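Local structure of Serine/threonine protein phosphatase Stp1 (Streptococcus agalactiae, 2PK0) at residues G101-G113 with I117-V129. The protein removes phosphate from phosphoserine and phosphothreonine in proteins, probably as a metal-dependent phosphatase of the PP2C family. Sequence-based numbering, arbitrary orientation.
Sequences GMGTTIEAVAIVG and IFAHVGDSRIGIV
Glu107 and His120 face each other as a non-hydrogen-bonded pair of two antiparallel strands, their side chains running alongside one another. Glu107 bends at chi2 (-54°), folding the carboxylate back so that the syn lone pair of OE2 receives ND1 of His120 at 2.7 Å, in the imidazole plane. NE2 donates to the carbonyl of Ser139; with both ring nitrogens donating, His120 probably carries a charge that the carboxylate would offset. Ile126 CD1, from the other sheet, packs against Val109 CG2 at 4.1 Å where the sheets face each other. Strands 103-112 and 115-121 form a hairpin in one sheet of the PP2C beta-sandwich, and the chain then crosses through Gly122 and Asp123 to strand 125-130 of the other. Here Thr105 OG1 hydrogen-bonds Ser124 OG (2.8 Å) and the backbone N of Asp41, a magnesium ligand; the Asp123 side chain is about 6 Å from a bound magnesium ion. At phi 114° and psi -152°, a CB on Gly122 would press on the Val121 carbonyl, and also on Thr105. The opposite face is apolar and buried: hydrogen-bonded pairs Ile106-Val121, Ala108-Ala119 and Ala110-Ile117 knit the hairpin, small alanines alternating with branched residues, and helix 48-64 touches Ile106. Toward the hairpin turn the contact thins out, and Val112 is partly exposed to solvent.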
ATOM      1  N   GLY A 101      10.402  14.266 -11.656  1.00 56.85           N
ATOM      2  CA  GLY A 101       9.144  13.713 -11.142  1.00 53.46           C
ATOM      3  C   GLY A 101       9.282  12.536 -10.192  1.00 50.43           C
ATOM      4  O   GLY A 101       8.526  11.570 -10.276  1.00 50.59           O
ATOM      5  N   MET A 102      10.259  12.612  -9.295  1.00 47.37           N
ATOM      6  CA  MET A 102      10.487  11.568  -8.303  1.00 43.57           C
ATOM      7  C   MET A 102       9.429  11.588  -7.217  1.00 43.65           C
ATOM      8  O   MET A 102       9.093  12.655  -6.678  1.00 43.67           O
ATOM      9  CB  MET A 102      11.847  11.748  -7.648  1.00 43.64           C
ATOM     10  CG  MET A 102      12.122  10.753  -6.561  1.00 41.71           C
ATOM     11  SD  MET A 102      13.861  10.405  -6.451  1.00 42.66           S
ATOM     12  CE  MET A 102      14.276  11.430  -5.103  1.00 43.73           C
ATOM     13  N   GLY A 103       8.900  10.408  -6.900  1.00 40.15           N
ATOM     14  CA  GLY A 103       7.920  10.299  -5.848  1.00 38.87           C
ATOM     15  C   GLY A 103       7.421   8.887  -5.655  1.00 38.66           C
ATOM     16  O   GLY A 103       7.637   8.026  -6.512  1.00 39.15           O
ATOM     17  N   THR A 104       6.740   8.648  -4.538  1.00 33.10           N
ATOM     18  CA  THR A 104       6.172   7.341  -4.295  1.00 30.44           C
ATOM     19  C   THR A 104       4.818   7.376  -3.582  1.00 28.32           C
ATOM     20  O   THR A 104       4.529   8.303  -2.847  1.00 28.89           O
ATOM     21  CB  THR A 104       7.146   6.432  -3.518  1.00 31.35           C
ATOM     22  OG1 THR A 104       6.512   5.170  -3.289  1.00 33.28           O
ATOM     23  CG2 THR A 104       7.530   7.044  -2.189  1.00 29.00           C
ATOM     24  N   THR A 105       3.979   6.367  -3.810  1.00 26.17           N
ATOM     25  CA  THR A 105       2.834   6.158  -2.927  1.00 25.76           C
ATOM     26  C   THR A 105       3.335   5.523  -1.627  1.00 25.82           C
ATOM     27  O   THR A 105       4.460   5.026  -1.570  1.00 26.99           O
ATOM     28  CB  THR A 105       1.781   5.192  -3.515  1.00 25.07           C
ATOM     29  OG1 THR A 105       2.285   3.850  -3.487  1.00 22.57           O
ATOM     30  CG2 THR A 105       1.395   5.571  -4.915  1.00 25.11           C
ATOM     31  N   ILE A 106       2.507   5.513  -0.591  1.00 24.91           N
ATOM     32  CA  ILE A 106       2.806   4.668   0.571  1.00 27.92           C
ATOM     33  C   ILE A 106       1.577   4.005   1.202  1.00 28.56           C
ATOM     34  O   ILE A 106       0.485   4.575   1.225  1.00 28.11           O
ATOM     35  CB  ILE A 106       3.625   5.402   1.668  1.00 28.02           C
ATOM     36  CG1 ILE A 106       4.490   4.395   2.437  1.00 29.02           C
ATOM     37  CG2 ILE A 106       2.723   6.207   2.623  1.00 25.37           C
ATOM     38  CD1 ILE A 106       5.034   4.925   3.749  1.00 28.77           C
ATOM     39  N   GLU A 107       1.772   2.766   1.646  1.00 28.73           N
ATOM     40  CA  GLU A 107       0.896   2.120   2.616  1.00 30.92           C
ATOM     41  C   GLU A 107       1.762   1.610   3.760  1.00 30.34           C
ATOM     42  O   GLU A 107       2.674   0.793   3.548  1.00 28.11           O
ATOM     43  CB  GLU A 107       0.124   0.935   2.011  1.00 32.81           C
ATOM     44  CG  GLU A 107      -0.712   1.227   0.780  1.00 35.26           C
ATOM     45  CD  GLU A 107      -1.704   2.365   0.969  1.00 38.84           C
ATOM     46  OE1 GLU A 107      -2.265   2.521   2.067  1.00 39.55           O
ATOM     47  OE2 GLU A 107      -1.921   3.132   0.014  1.00 43.05           O
ATOM     48  N   ALA A 108       1.491   2.092   4.964  1.00 26.43           N
ATOM     49  CA  ALA A 108       2.244   1.655   6.110  1.00 26.10           C
ATOM     50  C   ALA A 108       1.248   1.106   7.111  1.00 27.49           C
ATOM     51  O   ALA A 108       0.319   1.798   7.509  1.00 26.26           O
ATOM     52  CB  ALA A 108       3.032   2.810   6.695  1.00 27.74           C
ATOM     53  N   VAL A 109       1.408  -0.163   7.469  1.00 28.27           N
ATOM     54  CA  VAL A 109       0.413  -0.858   8.288  1.00 27.16           C
ATOM     55  C   VAL A 109       1.105  -1.512   9.461  1.00 27.91           C
ATOM     56  O   VAL A 109       2.033  -2.302   9.263  1.00 27.75           O
ATOM     57  CB  VAL A 109      -0.299  -1.977   7.502  1.00 25.97           C
ATOM     58  CG1 VAL A 109      -1.409  -2.600   8.343  1.00 27.13           C
ATOM     59  CG2 VAL A 109      -0.858  -1.462   6.209  1.00 24.67           C
ATOM     60  N   ALA A 110       0.670  -1.173  10.671  1.00 27.15           N
ATOM     61  CA  ALA A 110       1.188  -1.801  11.878  1.00 28.99           C
ATOM     62  C   ALA A 110       0.081  -2.618  12.534  1.00 33.04           C
ATOM     63  O   ALA A 110      -1.085  -2.194  12.531  1.00 32.45           O
ATOM     64  CB  ALA A 110       1.683  -0.771  12.828  1.00 26.45           C
ATOM     65  N   ILE A 111       0.439  -3.778  13.093  1.00 32.36           N
ATOM     66  CA  ILE A 111      -0.548  -4.671  13.687  1.00 32.46           C
ATOM     67  C   ILE A 111      -0.357  -4.722  15.187  1.00 34.85           C
ATOM     68  O   ILE A 111       0.622  -5.283  15.665  1.00 38.60           O
ATOM     69  CB  ILE A 111      -0.424  -6.115  13.172  1.00 31.65           C
ATOM     70  CG1 ILE A 111      -0.492  -6.184  11.654  1.00 31.29           C
ATOM     71  CG2 ILE A 111      -1.521  -6.973  13.747  1.00 33.77           C
ATOM     72  CD1 ILE A 111      -0.108  -7.567  11.121  1.00 29.48           C
ATOM     73  N   VAL A 112      -1.306  -4.150  15.924  1.00 34.51           N
ATOM     74  CA  VAL A 112      -1.292  -4.161  17.380  1.00 33.99           C
ATOM     75  C   VAL A 112      -2.404  -5.078  17.900  1.00 34.87           C
ATOM     76  O   VAL A 112      -3.592  -4.754  17.777  1.00 35.47           O
ATOM     77  CB  VAL A 112      -1.522  -2.752  17.928  1.00 32.10           C
ATOM     78  CG1 VAL A 112      -1.392  -2.739  19.446  1.00 31.97           C
ATOM     79  CG2 VAL A 112      -0.556  -1.812  17.303  1.00 30.29           C
ATOM     80  N   GLY A 113      -2.019  -6.211  18.481  1.00 32.68           N
ATOM     81  CA  GLY A 113      -2.981  -7.251  18.823  1.00 34.05           C
ATOM     82  C   GLY A 113      -3.708  -7.736  17.588  1.00 34.35           C
ATOM     83  O   GLY A 113      -3.084  -8.263  16.668  1.00 37.01           O
ATOM     84  N   ILE A 117      -3.443  -0.280  12.336  1.00 29.11           N
ATOM     85  CA  ILE A 117      -3.512   1.123  12.020  1.00 30.26           C
ATOM     86  C   ILE A 117      -2.683   1.405  10.756  1.00 32.94           C
ATOM     87  O   ILE A 117      -1.529   0.976  10.633  1.00 33.14           O
ATOM     88  CB  ILE A 117      -3.104   2.034  13.206  1.00 29.24           C
ATOM     89  CG1 ILE A 117      -3.136   3.514  12.781  1.00 28.50           C
ATOM     90  CG2 ILE A 117      -1.747   1.645  13.738  1.00 28.03           C
ATOM     91  CD1 ILE A 117      -3.175   4.505  13.933  1.00 29.15           C
ATOM     92  N   PHE A 118      -3.281   2.106   9.802  1.00 31.45           N
ATOM     93  CA  PHE A 118      -2.561   2.409   8.605  1.00 30.43           C
ATOM     94  C   PHE A 118      -2.393   3.894   8.341  1.00 31.62           C
ATOM     95  O   PHE A 118      -3.199   4.701   8.775  1.00 32.05           O
ATOM     96  CB  PHE A 118      -3.189   1.698   7.397  1.00 29.65           C
ATOM     97  CG  PHE A 118      -4.577   2.178   7.037  1.00 29.94           C
ATOM     98  CD1 PHE A 118      -4.767   3.297   6.214  1.00 30.44           C
ATOM     99  CD2 PHE A 118      -5.697   1.487   7.475  1.00 29.50           C
ATOM    100  CE1 PHE A 118      -6.037   3.729   5.865  1.00 29.55           C
ATOM    101  CE2 PHE A 118      -6.987   1.919   7.126  1.00 27.76           C
ATOM    102  CZ  PHE A 118      -7.154   3.031   6.327  1.00 28.96           C
ATOM    103  N   ALA A 119      -1.339   4.221   7.599  1.00 33.48           N
ATOM    104  CA  ALA A 119      -1.178   5.516   6.956  1.00 33.01           C
ATOM    105  C   ALA A 119      -1.161   5.268   5.448  1.00 33.77           C
ATOM    106  O   ALA A 119      -0.548   4.298   4.999  1.00 35.69           O
ATOM    107  CB  ALA A 119       0.115   6.169   7.396  1.00 29.92           C
ATOM    108  N   HIS A 120      -1.791   6.158   4.675  1.00 32.99           N
ATOM    109  CA  HIS A 120      -2.028   5.935   3.237  1.00 31.41           C
ATOM    110  C   HIS A 120      -1.877   7.216   2.414  1.00 30.45           C
ATOM    111  O   HIS A 120      -2.446   8.230   2.761  1.00 32.06           O
ATOM    112  CB  HIS A 120      -3.425   5.335   3.052  1.00 28.99           C
ATOM    113  CG  HIS A 120      -4.074   5.662   1.747  1.00 27.07           C
ATOM    114  ND1 HIS A 120      -3.617   5.173   0.541  1.00 26.00           N
ATOM    115  CD2 HIS A 120      -5.176   6.397   1.463  1.00 26.74           C
ATOM    116  CE1 HIS A 120      -4.403   5.605  -0.429  1.00 24.89           C
ATOM    117  NE2 HIS A 120      -5.352   6.353   0.101  1.00 24.84           N
ATOM    118  N   VAL A 121      -1.085   7.154   1.341  1.00 28.88           N
ATOM    119  CA  VAL A 121      -0.769   8.282   0.472  1.00 25.62           C
ATOM    120  C   VAL A 121      -0.665   7.762  -0.962  1.00 26.22           C
ATOM    121  O   VAL A 121       0.210   6.960  -1.243  1.00 25.99           O
ATOM    122  CB  VAL A 121       0.639   8.876   0.786  1.00 27.04           C
ATOM    123  CG1 VAL A 121       0.982  10.019  -0.192  1.00 27.24           C
ATOM    124  CG2 VAL A 121       0.747   9.369   2.202  1.00 25.69           C
ATOM    125  N   GLY A 122      -1.536   8.201  -1.868  1.00 24.98           N
ATOM    126  CA  GLY A 122      -1.480   7.743  -3.249  1.00 25.22           C
ATOM    127  C   GLY A 122      -2.659   6.911  -3.717  1.00 27.54           C
ATOM    128  O   GLY A 122      -3.783   7.070  -3.229  1.00 27.76           O
ATOM    129  N   ASP A 123      -2.402   6.030  -4.682  1.00 28.18           N
ATOM    130  CA  ASP A 123      -3.439   5.164  -5.244  1.00 29.16           C
ATOM    131  C   ASP A 123      -3.188   3.678  -4.975  1.00 29.66           C
ATOM    132  O   ASP A 123      -3.783   2.803  -5.605  1.00 30.97           O
ATOM    133  CB  ASP A 123      -3.634   5.418  -6.748  1.00 30.09           C
ATOM    134  CG  ASP A 123      -2.377   5.172  -7.565  1.00 33.55           C
ATOM    135  OD1 ASP A 123      -1.285   4.994  -6.970  1.00 36.60           O
ATOM    136  OD2 ASP A 123      -2.478   5.163  -8.818  1.00 34.95           O
ATOM    137  N   SER A 124      -2.292   3.396  -4.045  1.00 28.74           N
ATOM    138  CA  SER A 124      -2.166   2.049  -3.524  1.00 29.77           C
ATOM    139  C   SER A 124      -3.387   1.767  -2.640  1.00 30.01           C
ATOM    140  O   SER A 124      -4.110   2.683  -2.245  1.00 31.86           O
ATOM    141  CB  SER A 124      -0.867   1.902  -2.744  1.00 29.58           C
ATOM    142  OG  SER A 124       0.256   1.913  -3.597  1.00 30.79           O
ATOM    143  N   ARG A 125      -3.672   0.506  -2.365  1.00 29.11           N
ATOM    144  CA  ARG A 125      -4.911   0.205  -1.677  1.00 26.88           C
ATOM    145  C   ARG A 125      -4.741  -0.756  -0.534  1.00 28.79           C
ATOM    146  O   ARG A 125      -3.758  -1.510  -0.476  1.00 28.37           O
ATOM    147  CB  ARG A 125      -5.929  -0.365  -2.639  1.00 27.72           C
ATOM    148  CG  ARG A 125      -6.296   0.571  -3.732  1.00 28.29           C
ATOM    149  CD  ARG A 125      -7.621   0.233  -4.259  1.00 30.48           C
ATOM    150  NE  ARG A 125      -8.000   1.172  -5.294  1.00 32.46           N
ATOM    151  CZ  ARG A 125      -8.845   0.870  -6.263  1.00 32.99           C
ATOM    152  NH1 ARG A 125      -9.363  -0.347  -6.298  1.00 32.32           N
ATOM    153  NH2 ARG A 125      -9.139   1.765  -7.200  1.00 33.18           N
ATOM    154  N   ILE A 126      -5.704  -0.686   0.389  1.00 28.09           N
ATOM    155  CA  ILE A 126      -5.827  -1.603   1.508  1.00 26.44           C
ATOM    156  C   ILE A 126      -7.269  -2.074   1.581  1.00 29.33           C
ATOM    157  O   ILE A 126      -8.204  -1.254   1.555  1.00 28.30           O
ATOM    158  CB  ILE A 126      -5.494  -0.929   2.830  1.00 25.26           C
ATOM    159  CG1 ILE A 126      -4.062  -0.403   2.819  1.00 25.30           C
ATOM    160  CG2 ILE A 126      -5.693  -1.883   3.990  1.00 18.23           C
ATOM    161  CD1 ILE A 126      -3.773   0.461   4.000  1.00 25.59           C
ATOM    162  N   GLY A 127      -7.452  -3.391   1.661  1.00 28.61           N
ATOM    163  CA  GLY A 127      -8.777  -3.947   1.821  1.00 29.49           C
ATOM    164  C   GLY A 127      -8.850  -5.098   2.800  1.00 30.22           C
ATOM    165  O   GLY A 127      -7.840  -5.678   3.168  1.00 32.98           O
ATOM    166  N   ILE A 128     -10.055  -5.428   3.227  1.00 29.96           N
ATOM    167  CA  ILE A 128     -10.257  -6.612   4.037  1.00 32.50           C
ATOM    168  C   ILE A 128     -11.168  -7.543   3.278  1.00 31.48           C
ATOM    169  O   ILE A 128     -12.168  -7.116   2.710  1.00 29.20           O
ATOM    170  CB  ILE A 128     -10.883  -6.284   5.423  1.00 33.22           C
ATOM    171  CG1 ILE A 128      -9.867  -5.595   6.326  1.00 32.32           C
ATOM    172  CG2 ILE A 128     -11.397  -7.549   6.125  1.00 33.30           C
ATOM    173  CD1 ILE A 128     -10.506  -4.928   7.484  1.00 31.58           C
ATOM    174  N   VAL A 129     -10.794  -8.811   3.234  1.00 33.37           N
ATOM    175  CA  VAL A 129     -11.681  -9.843   2.718  1.00 34.94           C
ATOM    176  C   VAL A 129     -12.282 -10.660   3.869  1.00 34.15           C
ATOM    177  O   VAL A 129     -11.559 -11.300   4.630  1.00 36.54           O
ATOM    178  CB  VAL A 129     -10.943 -10.724   1.704  1.00 34.64           C
ATOM    179  CG1 VAL A 129     -11.803 -11.921   1.275  1.00 33.97           C
ATOM    180  CG2 VAL A 129     -10.519  -9.868   0.511  1.00 30.24           C
TER